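Local structure of alpha,alpha-trehalose-phosphate synthase (UDP-forming) (Burkholderia vietnamiensis, 5TVG) at residues Thr93-Phe98 with Arg273-Lys278; Phe98-Asp103 with Phe167-Met172; Tyr189-Phe194 with Ala231-Gly236. The protein belongs to glycosyltransferase family 20 and has the two-domain GT-B fold, with uridine-5'-diphosphate bound in the model. All coordinates share one frame; numbering follows the deposited sequence.

Contact 1. Residues Thr93-Phe98 with Arg273-Lys278; sequences TLWPVF and RLDYSK. With UDP (uridine-5'-diphosphate), chain I.
Asp275 OD1 takes two N-H groups at once, NE1 of Trp95 from the other segment (3.1 Å) and the backbone N of Ser277. The second bond closes an Asx turn in the loop after strand 266-271, and the first ties this UDP-binding loop of the GT-B fold to the C-terminal part of helix 79-98. The indole N-H comes in on the syn lone pair of OD1 at an N-H...O angle of 146°, while Ser277 N meets Asp275 OD1 on the anti side, 2.8 Å away. Trp95 CG stands anti to the backbone N (chi1 178°), which carries the indole out from the helix to meet the carboxylate tip to tip. OD2 is held separately: Arg273 NH1 donates to its anti lone pair as part of a salt bridge, and Tyr317 OH also bonds to it. The carboxylate thus acts as a second-shell group that, with Thr310, probably positions Arg273. The Arg273 guanidinium, nearly perpendicular to the indole plane, gives NE to UDP O3B (2.7 Å) and NH2 to UDP O2B (2.9 Å). Lys278 NZ reaches UDP O2B and O3A and has a salt bridge to Asp372; these cationic groups probably offset the diphosphate charge. Tyr276 slides past Trp95 in the opposite direction, with its ring oblique to the indole. Tyr276 OH lies 3.3 Å from Trp95 CD1 at the indole edge and equally close to Pro96 CB.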
loop_
_atom_site.group_PDB
_atom_site.type_symbol
_atom_site.label_atom_id
_atom_site.label_comp_id
_atom_site.label_asym_id
_atom_site.label_seq_id
_atom_site.Cartn_x
_atom_site.Cartn_y
_atom_site.Cartn_z
ATOM N N THR A 93 -6.157 7.989 -19.883
ATOM C CA THR A 93 -5.416 9.186 -20.280
ATOM C C THR A 93 -6.291 10.433 -20.260
ATOM O O THR A 93 -6.012 11.357 -19.482
ATOM C CB THR A 93 -4.790 9.009 -21.683
ATOM O OG1 THR A 93 -4.065 7.786 -21.737
ATOM C CG2 THR A 93 -3.810 10.106 -21.948
ATOM N N LEU A 94 -7.338 10.477 -21.102
ATOM C CA LEU A 94 -8.178 11.668 -21.268
ATOM C C LEU A 94 -8.949 12.002 -19.998
ATOM O O LEU A 94 -8.995 13.166 -19.569
ATOM C CB LEU A 94 -9.156 11.449 -22.444
ATOM C CG LEU A 94 -8.547 11.293 -23.848
ATOM C CD1 LEU A 94 -9.593 11.089 -25.008
ATOM C CD2 LEU A 94 -7.582 12.415 -24.191
ATOM N N TRP A 95 -9.628 11.006 -19.421
ATOM C CA TRP A 95 -10.470 11.278 -18.260
ATOM C C TRP A 95 -9.681 11.885 -17.097
ATOM O O TRP A 95 -10.112 12.925 -16.564
ATOM C CB TRP A 95 -11.230 10.015 -17.832
ATOM C CG TRP A 95 -12.065 10.278 -16.602
ATOM C CD1 TRP A 95 -11.652 10.190 -15.287
ATOM C CD2 TRP A 95 -13.445 10.681 -16.554
ATOM N NE1 TRP A 95 -12.695 10.498 -14.440
ATOM C CE2 TRP A 95 -13.800 10.816 -15.193
ATOM C CE3 TRP A 95 -14.416 10.931 -17.529
ATOM C CZ2 TRP A 95 -15.082 11.196 -14.786
ATOM C CZ3 TRP A 95 -15.686 11.292 -17.123
ATOM C CH2 TRP A 95 -16.006 11.422 -15.761
ATOM N N PRO A 96 -8.554 11.318 -16.649
ATOM C CA PRO A 96 -7.832 11.991 -15.552
ATOM C C PRO A 96 -7.299 13.361 -15.943
ATOM O O PRO A 96 -7.417 14.293 -15.145
ATOM C CB PRO A 96 -6.709 11.000 -15.196
ATOM C CG PRO A 96 -6.525 10.160 -16.407
ATOM C CD PRO A 96 -7.923 10.030 -17.004
ATOM N N VAL A 97 -6.745 13.527 -17.150
ATOM C CA VAL A 97 -6.165 14.821 -17.505
ATOM C C VAL A 97 -7.248 15.888 -17.611
ATOM O O VAL A 97 -7.098 16.989 -17.075
ATOM C CB VAL A 97 -5.351 14.738 -18.803
ATOM C CG1 VAL A 97 -4.901 16.149 -19.204
ATOM C CG2 VAL A 97 -4.168 13.790 -18.634
ATOM N N PHE A 98 -8.351 15.576 -18.301
ATOM C CA PHE A 98 -9.433 16.544 -18.461
ATOM C C PHE A 98 -10.045 16.912 -17.121
ATOM O O PHE A 98 -10.703 17.948 -17.015
ATOM C CB PHE A 98 -10.524 16.002 -19.410
ATOM C CG PHE A 98 -10.163 16.094 -20.885
ATOM C CD1 PHE A 98 -8.850 15.949 -21.312
ATOM C CD2 PHE A 98 -11.151 16.327 -21.847
ATOM C CE1 PHE A 98 -8.529 16.028 -22.666
ATOM C CE2 PHE A 98 -10.831 16.415 -23.201
ATOM C CZ PHE A 98 -9.523 16.271 -23.612
ATOM N N ARG A 273 -21.327 8.353 -8.937
ATOM C CA ARG A 273 -20.462 7.229 -9.326
ATOM C C ARG A 273 -19.196 7.270 -8.464
ATOM O O ARG A 273 -18.759 8.327 -7.997
ATOM C CB ARG A 273 -20.063 7.278 -10.804
ATOM C CG ARG A 273 -21.170 7.006 -11.859
ATOM C CD ARG A 273 -20.616 7.187 -13.321
ATOM N NE ARG A 273 -20.060 8.536 -13.494
ATOM C CZ ARG A 273 -18.753 8.821 -13.573
ATOM N NH1 ARG A 273 -17.842 7.845 -13.536
ATOM N NH2 ARG A 273 -18.354 10.100 -13.664
ATOM N N LEU A 274 -18.629 6.107 -8.204
ATOM C CA LEU A 274 -17.437 6.038 -7.363
ATOM C C LEU A 274 -16.201 6.393 -8.200
ATOM O O LEU A 274 -15.339 5.566 -8.501
ATOM C CB LEU A 274 -17.350 4.669 -6.704
ATOM C CG LEU A 274 -16.895 4.700 -5.221
ATOM C CD1 LEU A 274 -16.976 3.303 -4.619
ATOM C CD2 LEU A 274 -15.470 5.250 -5.090
ATOM N N ASP A 275 -16.129 7.666 -8.575
ATOM C CA ASP A 275 -15.072 8.218 -9.413
ATOM C C ASP A 275 -14.171 9.102 -8.562
ATOM O O ASP A 275 -14.641 9.753 -7.621
ATOM C CB ASP A 275 -15.690 9.044 -10.586
ATOM C CG ASP A 275 -14.727 9.249 -11.747
ATOM O OD1 ASP A 275 -13.674 9.893 -11.531
ATOM O OD2 ASP A 275 -15.023 8.764 -12.885
ATOM N N TYR A 276 -12.873 9.146 -8.883
ATOM C CA TYR A 276 -12.039 10.092 -8.133
ATOM C C TYR A 276 -12.355 11.557 -8.456
ATOM O O TYR A 276 -11.889 12.470 -7.737
ATOM C CB TYR A 276 -10.555 9.807 -8.359
ATOM C CG TYR A 276 -10.172 9.607 -9.818
ATOM C CD1 TYR A 276 -10.009 10.703 -10.677
ATOM C CD2 TYR A 276 -9.911 8.335 -10.320
ATOM C CE1 TYR A 276 -9.621 10.530 -11.990
ATOM C CE2 TYR A 276 -9.527 8.149 -11.641
ATOM C CZ TYR A 276 -9.389 9.247 -12.474
ATOM O OH TYR A 276 -8.993 9.071 -13.783
ATOM N N SER A 277 -13.111 11.815 -9.521
ATOM C CA SER A 277 -13.496 13.197 -9.786
ATOM C C SER A 277 -14.510 13.713 -8.764
ATOM O O SER A 277 -14.694 14.927 -8.645
ATOM C CB SER A 277 -14.086 13.294 -11.190
ATOM O OG SER A 277 -15.318 12.594 -11.220
ATOM N N LYS A 278 -15.172 12.820 -8.026
ATOM C CA LYS A 278 -16.327 13.201 -7.220
ATOM C C LYS A 278 -15.943 13.643 -5.805
ATOM O O LYS A 278 -16.801 14.140 -5.064
ATOM C CB LYS A 278 -17.339 12.041 -7.200
ATOM C CG LYS A 278 -17.864 11.629 -8.629
ATOM C CD LYS A 278 -18.754 12.738 -9.317
ATOM C CE LYS A 278 -19.150 12.390 -10.740
ATOM N NZ LYS A 278 -20.133 13.368 -11.446
HETATM N N1 UDP I . -27.672 8.287 -11.558
HETATM C C2 UDP I . -28.667 7.336 -11.423
HETATM N N3 UDP I . -28.408 6.343 -10.514
HETATM C C4 UDP I . -27.273 6.198 -9.741
HETATM C C5 UDP I . -26.275 7.222 -9.940
HETATM C C6 UDP I . -26.501 8.207 -10.835
HETATM O O2 UDP I . -29.717 7.381 -12.044
HETATM O O4 UDP I . -27.181 5.222 -8.968
HETATM C "C1'" UDP I . -27.907 9.374 -12.538
HETATM C "C2'" UDP I . -28.204 10.759 -11.959
HETATM O "O2'" UDP I . -29.604 10.873 -11.790
HETATM C "C3'" UDP I . -27.754 11.660 -13.106
HETATM C "C4'" UDP I . -26.550 10.910 -13.659
HETATM O "O4'" UDP I . -26.758 9.519 -13.339
HETATM O "O3'" UDP I . -28.744 11.920 -14.095
HETATM C "C5'" UDP I . -25.267 11.339 -13.006
HETATM O "O5'" UDP I . -24.759 12.332 -13.893
HETATM P PA UDP I . -23.881 13.518 -13.372
HETATM O O1A UDP I . -23.892 14.537 -14.457
HETATM O O2A UDP I . -24.315 13.966 -11.986
HETATM O O3A UDP I . -22.417 12.897 -13.233
HETATM P PB UDP I . -21.781 11.741 -14.116
HETATM O O1B UDP I . -22.322 12.003 -15.525
HETATM O O2B UDP I . -20.313 12.126 -14.214
HETATM O O3B UDP I . -22.043 10.391 -13.544
#

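Contact 2. Residues Phe98-Asp103 with Phe167-Met172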
loop_
_atom_site.group_PDB
_atom_site.type_symbol
_atom_site.label_atom_id
_atom_site.label_comp_id
_atom_site.label_asym_id
_atom_site.label_seq_id
_atom_site.Cartn_x
_atom_site.Cartn_y
_atom_site.Cartn_z
ATOM N N PHE A 98 -8.351 15.576 -18.301
ATOM C CA PHE A 98 -9.433 16.544 -18.461
ATOM C C PHE A 98 -10.045 16.912 -17.121
ATOM O O PHE A 98 -10.703 17.948 -17.015
ATOM C CB PHE A 98 -10.524 16.002 -19.410
ATOM C CG PHE A 98 -10.163 16.094 -20.885
ATOM C CD1 PHE A 98 -8.850 15.949 -21.312
ATOM C CD2 PHE A 98 -11.151 16.327 -21.847
ATOM C CE1 PHE A 98 -8.529 16.028 -22.666
ATOM C CE2 PHE A 98 -10.831 16.415 -23.201
ATOM C CZ PHE A 98 -9.523 16.271 -23.612
ATOM N N HIS A 99 -9.798 16.115 -16.082
ATOM C CA HIS A 99 -10.247 16.445 -14.741
ATOM C C HIS A 99 -9.122 17.002 -13.865
ATOM O O HIS A 99 -9.275 17.061 -12.641
ATOM C CB HIS A 99 -10.892 15.213 -14.092
ATOM C CG HIS A 99 -12.254 14.884 -14.628
ATOM N ND1 HIS A 99 -12.453 14.163 -15.789
ATOM C CD2 HIS A 99 -13.488 15.199 -14.168
ATOM C CE1 HIS A 99 -13.751 14.041 -16.015
ATOM N NE2 HIS A 99 -14.401 14.648 -15.038
ATOM N N TYR A 100 -8.028 17.472 -14.477
ATOM C CA TYR A 100 -6.904 18.116 -13.776
ATOM C C TYR A 100 -6.264 17.166 -12.775
ATOM O O TYR A 100 -5.879 17.561 -11.676
ATOM C CB TYR A 100 -7.306 19.425 -13.073
ATOM C CG TYR A 100 -7.692 20.537 -14.040
ATOM C CD1 TYR A 100 -8.940 20.555 -14.651
ATOM C CD2 TYR A 100 -6.789 21.532 -14.385
ATOM C CE1 TYR A 100 -9.293 21.571 -15.536
ATOM C CE2 TYR A 100 -7.135 22.534 -15.281
ATOM C CZ TYR A 100 -8.377 22.552 -15.849
ATOM O OH TYR A 100 -8.713 23.584 -16.727
ATOM N N ARG A 101 -6.110 15.907 -13.169
ATOM C CA ARG A 101 -5.421 14.915 -12.350
ATOM C C ARG A 101 -4.259 14.360 -13.170
ATOM O O ARG A 101 -4.243 13.185 -13.546
ATOM C CB ARG A 101 -6.397 13.795 -11.908
ATOM C CG ARG A 101 -7.492 14.277 -10.964
ATOM C CD ARG A 101 -6.914 14.784 -9.612
ATOM N NE ARG A 101 -6.149 13.736 -8.921
ATOM C CZ ARG A 101 -6.690 12.901 -8.031
ATOM N NH1 ARG A 101 -5.951 11.983 -7.411
ATOM N NH2 ARG A 101 -7.994 12.989 -7.768
ATOM N N SER A 102 -3.279 15.217 -13.450
ATOM C CA SER A 102 -2.088 14.777 -14.165
ATOM C C SER A 102 -1.363 13.690 -13.392
ATOM O O SER A 102 -0.594 12.928 -13.989
ATOM C CB SER A 102 -1.137 15.963 -14.400
ATOM O OG SER A 102 -0.570 16.454 -13.167
ATOM N N ASP A 103 -1.581 13.610 -12.070
ATOM C CA ASP A 103 -0.968 12.562 -11.266
ATOM C C ASP A 103 -1.512 11.167 -11.563
ATOM O O ASP A 103 -0.814 10.181 -11.295
ATOM C CB ASP A 103 -1.135 12.865 -9.767
ATOM C CG ASP A 103 -2.598 13.028 -9.354
ATOM O OD1 ASP A 103 -3.265 13.951 -9.868
ATOM O OD2 ASP A 103 -3.098 12.223 -8.541
ATOM N N PHE A 167 -13.003 20.741 -20.462
ATOM C CA PHE A 167 -11.853 20.803 -21.354
ATOM C C PHE A 167 -10.772 21.553 -20.609
ATOM O O PHE A 167 -11.010 22.703 -20.204
ATOM C CB PHE A 167 -12.160 21.486 -22.692
ATOM C CG PHE A 167 -11.097 21.241 -23.744
ATOM C CD1 PHE A 167 -11.098 20.056 -24.493
ATOM C CD2 PHE A 167 -10.067 22.166 -23.953
ATOM C CE1 PHE A 167 -10.122 19.808 -25.467
ATOM C CE2 PHE A 167 -9.078 21.922 -24.921
ATOM C CZ PHE A 167 -9.121 20.748 -25.690
ATOM N N PRO A 168 -9.614 20.943 -20.344
ATOM C CA PRO A 168 -8.635 21.574 -19.453
ATOM C C PRO A 168 -7.840 22.654 -20.173
ATOM O O PRO A 168 -7.653 22.611 -21.387
ATOM C CB PRO A 168 -7.722 20.405 -19.046
ATOM C CG PRO A 168 -7.740 19.490 -20.280
ATOM C CD PRO A 168 -9.152 19.621 -20.835
ATOM N N SER A 169 -7.336 23.596 -19.391
ATOM C CA SER A 169 -6.507 24.657 -19.925
ATOM C C SER A 169 -5.203 24.091 -20.500
ATOM O O SER A 169 -4.827 22.949 -20.213
ATOM C CB SER A 169 -6.250 25.697 -18.830
ATOM O OG SER A 169 -5.527 25.134 -17.758
ATOM N N PRO A 170 -4.499 24.881 -21.328
ATOM C CA PRO A 170 -3.386 24.316 -22.115
ATOM C C PRO A 170 -2.282 23.684 -21.295
ATOM O O PRO A 170 -1.733 22.647 -21.699
ATOM C CB PRO A 170 -2.871 25.528 -22.890
ATOM C CG PRO A 170 -4.081 26.391 -23.044
ATOM C CD PRO A 170 -4.790 26.267 -21.731
ATOM N N ASP A 171 -1.917 24.324 -20.180
ATOM C CA ASP A 171 -0.891 23.817 -19.281
ATOM C C ASP A 171 -1.261 22.447 -18.740
ATOM O O ASP A 171 -0.378 21.686 -18.331
ATOM C CB ASP A 171 -0.715 24.800 -18.110
ATOM C CG ASP A 171 -2.053 25.132 -17.470
ATOM O OD1 ASP A 171 -2.985 25.624 -18.202
ATOM O OD2 ASP A 171 -2.197 24.852 -16.258
ATOM N N MET A 172 -2.558 22.149 -18.660
ATOM C CA MET A 172 -2.974 20.818 -18.249
ATOM C C MET A 172 -3.203 19.893 -19.449
ATOM O O MET A 172 -2.817 18.722 -19.408
ATOM C CB MET A 172 -4.245 20.907 -17.397
ATOM C CG MET A 172 -4.786 19.533 -16.940
ATOM S SD MET A 172 -3.654 18.536 -15.904
ATOM C CE MET A 172 -3.401 19.602 -14.502
HETATM O O HOH W 1 -11.333 24.043 -17.830
#
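The Phe98 ring carries Pro168 on one face, CD standing 3.8 Å from the ring centroid and 17° off the normal, a CH-pi contact. Pro168 CB lies over a face of Tyr100, 4.3 Å from the Tyr100 ring centroid, so the proline serves two aromatic rings with two different corners of its ring, CD and CB. Phe167 CD1 lies 3.9 Å from Phe98 CE2, the two rings set obliquely with planes 72° apart. At the phenol edge lies a water, in the ring plane, which joins Tyr100 OH to Phe167 O. Tyr100 is the C' residue of the Schellman motif that ends helix 79-98, and its positive phi turns the chain there. Tyr100 OH accepts from the backbone N of Ser169 at 3.0 Å, just before helix 170-173. Met172 lies obliquely beside the phenol as a Met-aromatic contact; CG, anti to its backbone N (chi1 179°), comes to 3.8 Å from Tyr100 CD2, and the bent chain brings SD to 3.9 Å from Ser102 CB. Asp171 OD2 bonds to Tyr100 OH of the second subunit, which places this contact at a subunit interface. The chemistry is thus divided: apolar carbons pack inside, Tyr100 OH has the Ser169 N-H and the bridging water, consistent with a buried hydroxyl whose polar needs are met within the contact, and the Asp171 carboxylate reaches the other chain.

Contact 3. Residues Tyr189-Phe194 with Ala231-Gly236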
loop_
_atom_site.group_PDB
_atom_site.type_symbol
_atom_site.label_atom_id
_atom_site.label_comp_id
_atom_site.label_asym_id
_atom_site.label_seq_id
_atom_site.Cartn_x
_atom_site.Cartn_y
_atom_site.Cartn_z
ATOM N N TYR A 189 -14.579 19.221 -36.803
ATOM C CA TYR A 189 -15.993 19.492 -36.552
ATOM C C TYR A 189 -16.377 20.887 -37.026
ATOM O O TYR A 189 -15.597 21.836 -36.899
ATOM C CB TYR A 189 -16.324 19.369 -35.060
ATOM C CG TYR A 189 -16.256 17.945 -34.526
ATOM C CD1 TYR A 189 -17.332 17.069 -34.693
ATOM C CD2 TYR A 189 -15.144 17.486 -33.826
ATOM C CE1 TYR A 189 -17.290 15.769 -34.216
ATOM C CE2 TYR A 189 -15.098 16.194 -33.318
ATOM C CZ TYR A 189 -16.181 15.335 -33.522
ATOM O OH TYR A 189 -16.141 14.035 -33.045
ATOM N N ASP A 190 -17.591 21.005 -37.575
ATOM C CA ASP A 190 -18.147 22.330 -37.853
ATOM C C ASP A 190 -18.493 23.048 -36.554
ATOM O O ASP A 190 -18.444 24.283 -36.498
ATOM C CB ASP A 190 -19.396 22.223 -38.735
ATOM C CG ASP A 190 -19.122 21.557 -40.086
ATOM O OD1 ASP A 190 -18.395 22.149 -40.917
ATOM O OD2 ASP A 190 -19.593 20.417 -40.311
ATOM N N ILE A 191 -18.830 22.299 -35.502
ATOM C CA ILE A 191 -19.170 22.860 -34.195
ATOM C C ILE A 191 -18.399 22.108 -33.110
ATOM O O ILE A 191 -18.403 20.869 -33.086
ATOM C CB ILE A 191 -20.684 22.787 -33.903
ATOM C CG1 ILE A 191 -21.510 23.490 -34.988
ATOM C CG2 ILE A 191 -20.970 23.414 -32.541
ATOM C CD1 ILE A 191 -22.905 22.903 -35.175
ATOM N N ALA A 192 -17.722 22.839 -32.221
ATOM C CA ALA A 192 -17.105 22.227 -31.030
ATOM C C ALA A 192 -17.826 22.818 -29.830
ATOM O O ALA A 192 -17.627 23.994 -29.502
ATOM C CB ALA A 192 -15.601 22.460 -30.988
ATOM N N GLY A 193 -18.727 22.042 -29.237
ATOM C CA GLY A 193 -19.557 22.516 -28.137
ATOM C C GLY A 193 -19.016 22.038 -26.801
ATOM O O GLY A 193 -18.540 20.906 -26.685
ATOM N N PHE A 194 -19.126 22.901 -25.783
ATOM C CA PHE A 194 -18.597 22.618 -24.450
ATOM C C PHE A 194 -19.670 22.921 -23.419
ATOM O O PHE A 194 -20.704 23.523 -23.733
ATOM C CB PHE A 194 -17.316 23.427 -24.174
ATOM C CG PHE A 194 -16.231 23.156 -25.162
ATOM C CD1 PHE A 194 -16.236 23.805 -26.419
ATOM C CD2 PHE A 194 -15.244 22.223 -24.882
ATOM C CE1 PHE A 194 -15.258 23.528 -27.372
ATOM C CE2 PHE A 194 -14.244 21.932 -25.807
ATOM C CZ PHE A 194 -14.250 22.586 -27.073
ATOM N N ALA A 231 -18.595 27.080 -28.939
ATOM C CA ALA A 231 -19.703 27.637 -28.172
ATOM C C ALA A 231 -19.947 26.758 -26.956
ATOM O O ALA A 231 -19.462 25.628 -26.886
ATOM C CB ALA A 231 -20.980 27.763 -29.033
ATOM N N ALA A 232 -20.699 27.299 -25.995
ATOM C CA ALA A 232 -21.081 26.570 -24.798
ATOM C C ALA A 232 -22.575 26.261 -24.820
ATOM O O ALA A 232 -23.399 27.130 -25.129
ATOM C CB ALA A 232 -20.719 27.362 -23.520
ATOM N N TYR A 233 -22.921 25.036 -24.456
ATOM C CA TYR A 233 -24.307 24.582 -24.352
ATOM C C TYR A 233 -24.426 23.816 -23.043
ATOM O O TYR A 233 -24.377 22.577 -23.042
ATOM C CB TYR A 233 -24.693 23.653 -25.518
ATOM C CG TYR A 233 -24.297 24.118 -26.895
ATOM C CD1 TYR A 233 -22.983 24.014 -27.326
ATOM C CD2 TYR A 233 -25.258 24.568 -27.810
ATOM C CE1 TYR A 233 -22.614 24.425 -28.589
ATOM C CE2 TYR A 233 -24.907 24.939 -29.086
ATOM C CZ TYR A 233 -23.593 24.867 -29.481
ATOM O OH TYR A 233 -23.227 25.246 -30.749
ATOM N N PRO A 234 -24.554 24.507 -21.910
ATOM C CA PRO A 234 -24.582 23.787 -20.623
ATOM C C PRO A 234 -25.814 22.895 -20.543
ATOM O O PRO A 234 -26.926 23.332 -20.816
ATOM C CB PRO A 234 -24.623 24.913 -19.572
ATOM C CG PRO A 234 -25.317 26.148 -20.406
ATOM C CD PRO A 234 -24.754 25.974 -21.771
ATOM N N ILE A 235 -25.617 21.634 -20.175
ATOM C CA ILE A 235 -26.725 20.682 -20.133
ATOM C C ILE A 235 -27.578 20.915 -18.892
ATOM O O ILE A 235 -27.058 21.107 -17.772
ATOM C CB ILE A 235 -26.206 19.233 -20.147
ATOM C CG1 ILE A 235 -25.511 18.905 -21.457
ATOM C CG2 ILE A 235 -27.359 18.271 -19.949
ATOM C CD1 ILE A 235 -25.104 17.390 -21.524
ATOM N N GLY A 236 -28.896 20.894 -19.086
ATOM C CA GLY A 236 -29.854 21.007 -17.992
ATOM C C GLY A 236 -30.737 19.783 -17.780
ATOM O O GLY A 236 -30.433 18.679 -18.254
#
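Tyr233 has CG anti to its carbonyl carbon (chi1 -47°), which turns the phenol back across strand 191-194, and Ile191 sends CG2 anti to its backbone N to meet it. The two side chains cross at about a right angle, with Ile191 CG2 at 3.4 Å from Tyr233 OH. Between these ends the tyrosine ring passes Gly193, whose CA lies directly against the ring edge, 3.6 Å from Tyr233 CE1. The backbones form a parallel pair within the mixed sheet of the N-terminal domain of the GT-B fold, Gly193 opposite Ala231 and Phe194 opposite Ala232. Ala231 uses both of its backbone polar groups: N gives to Ala192 O at 3.3 Å, and O accepts from Phe194 N at 3.0 Å. Tyr233 N then closes the ladder on Phe194 O at 2.8 Å, the straightest of the three bonds at 168°. Phe194 CD1 lies 3.7 Å from Ala231 O, which sits in the plane of the phenyl ring at its edge. The Phe194 and Ala232 side chains share one sheet face, where both touch helix 197-209. Tyr233 packs against helix 450-461, where its OH bonds to Asp460, while strand 191-194, on its far side from strand 226-232, pairs with strand 159-162 through the backbone bonds of Ile191 and Gly193 to Phe161.

All three contacts are largely buried, but their settings differ. Contact 1 joins helix 79-98 to the UDP-binding loop and relies on charged and polar groups beside the diphosphate. Contact 2 takes up the end of the same helix, shares Phe98 with contact 1, and mixes proline-aromatic packing with polar groups at the interface to a second subunit. The two also touch directly, through Val97 CG1 against the backbone of Met172. Contact 3 is a backbone ladder inside a sheet; contacts 1 and 3 are touched by no other protein chain. Contact 3 adjoins contact 2 where Phe167 CB packs on Phe194 CE2, but stays about 7 Å from contact 1 at the nearest atoms.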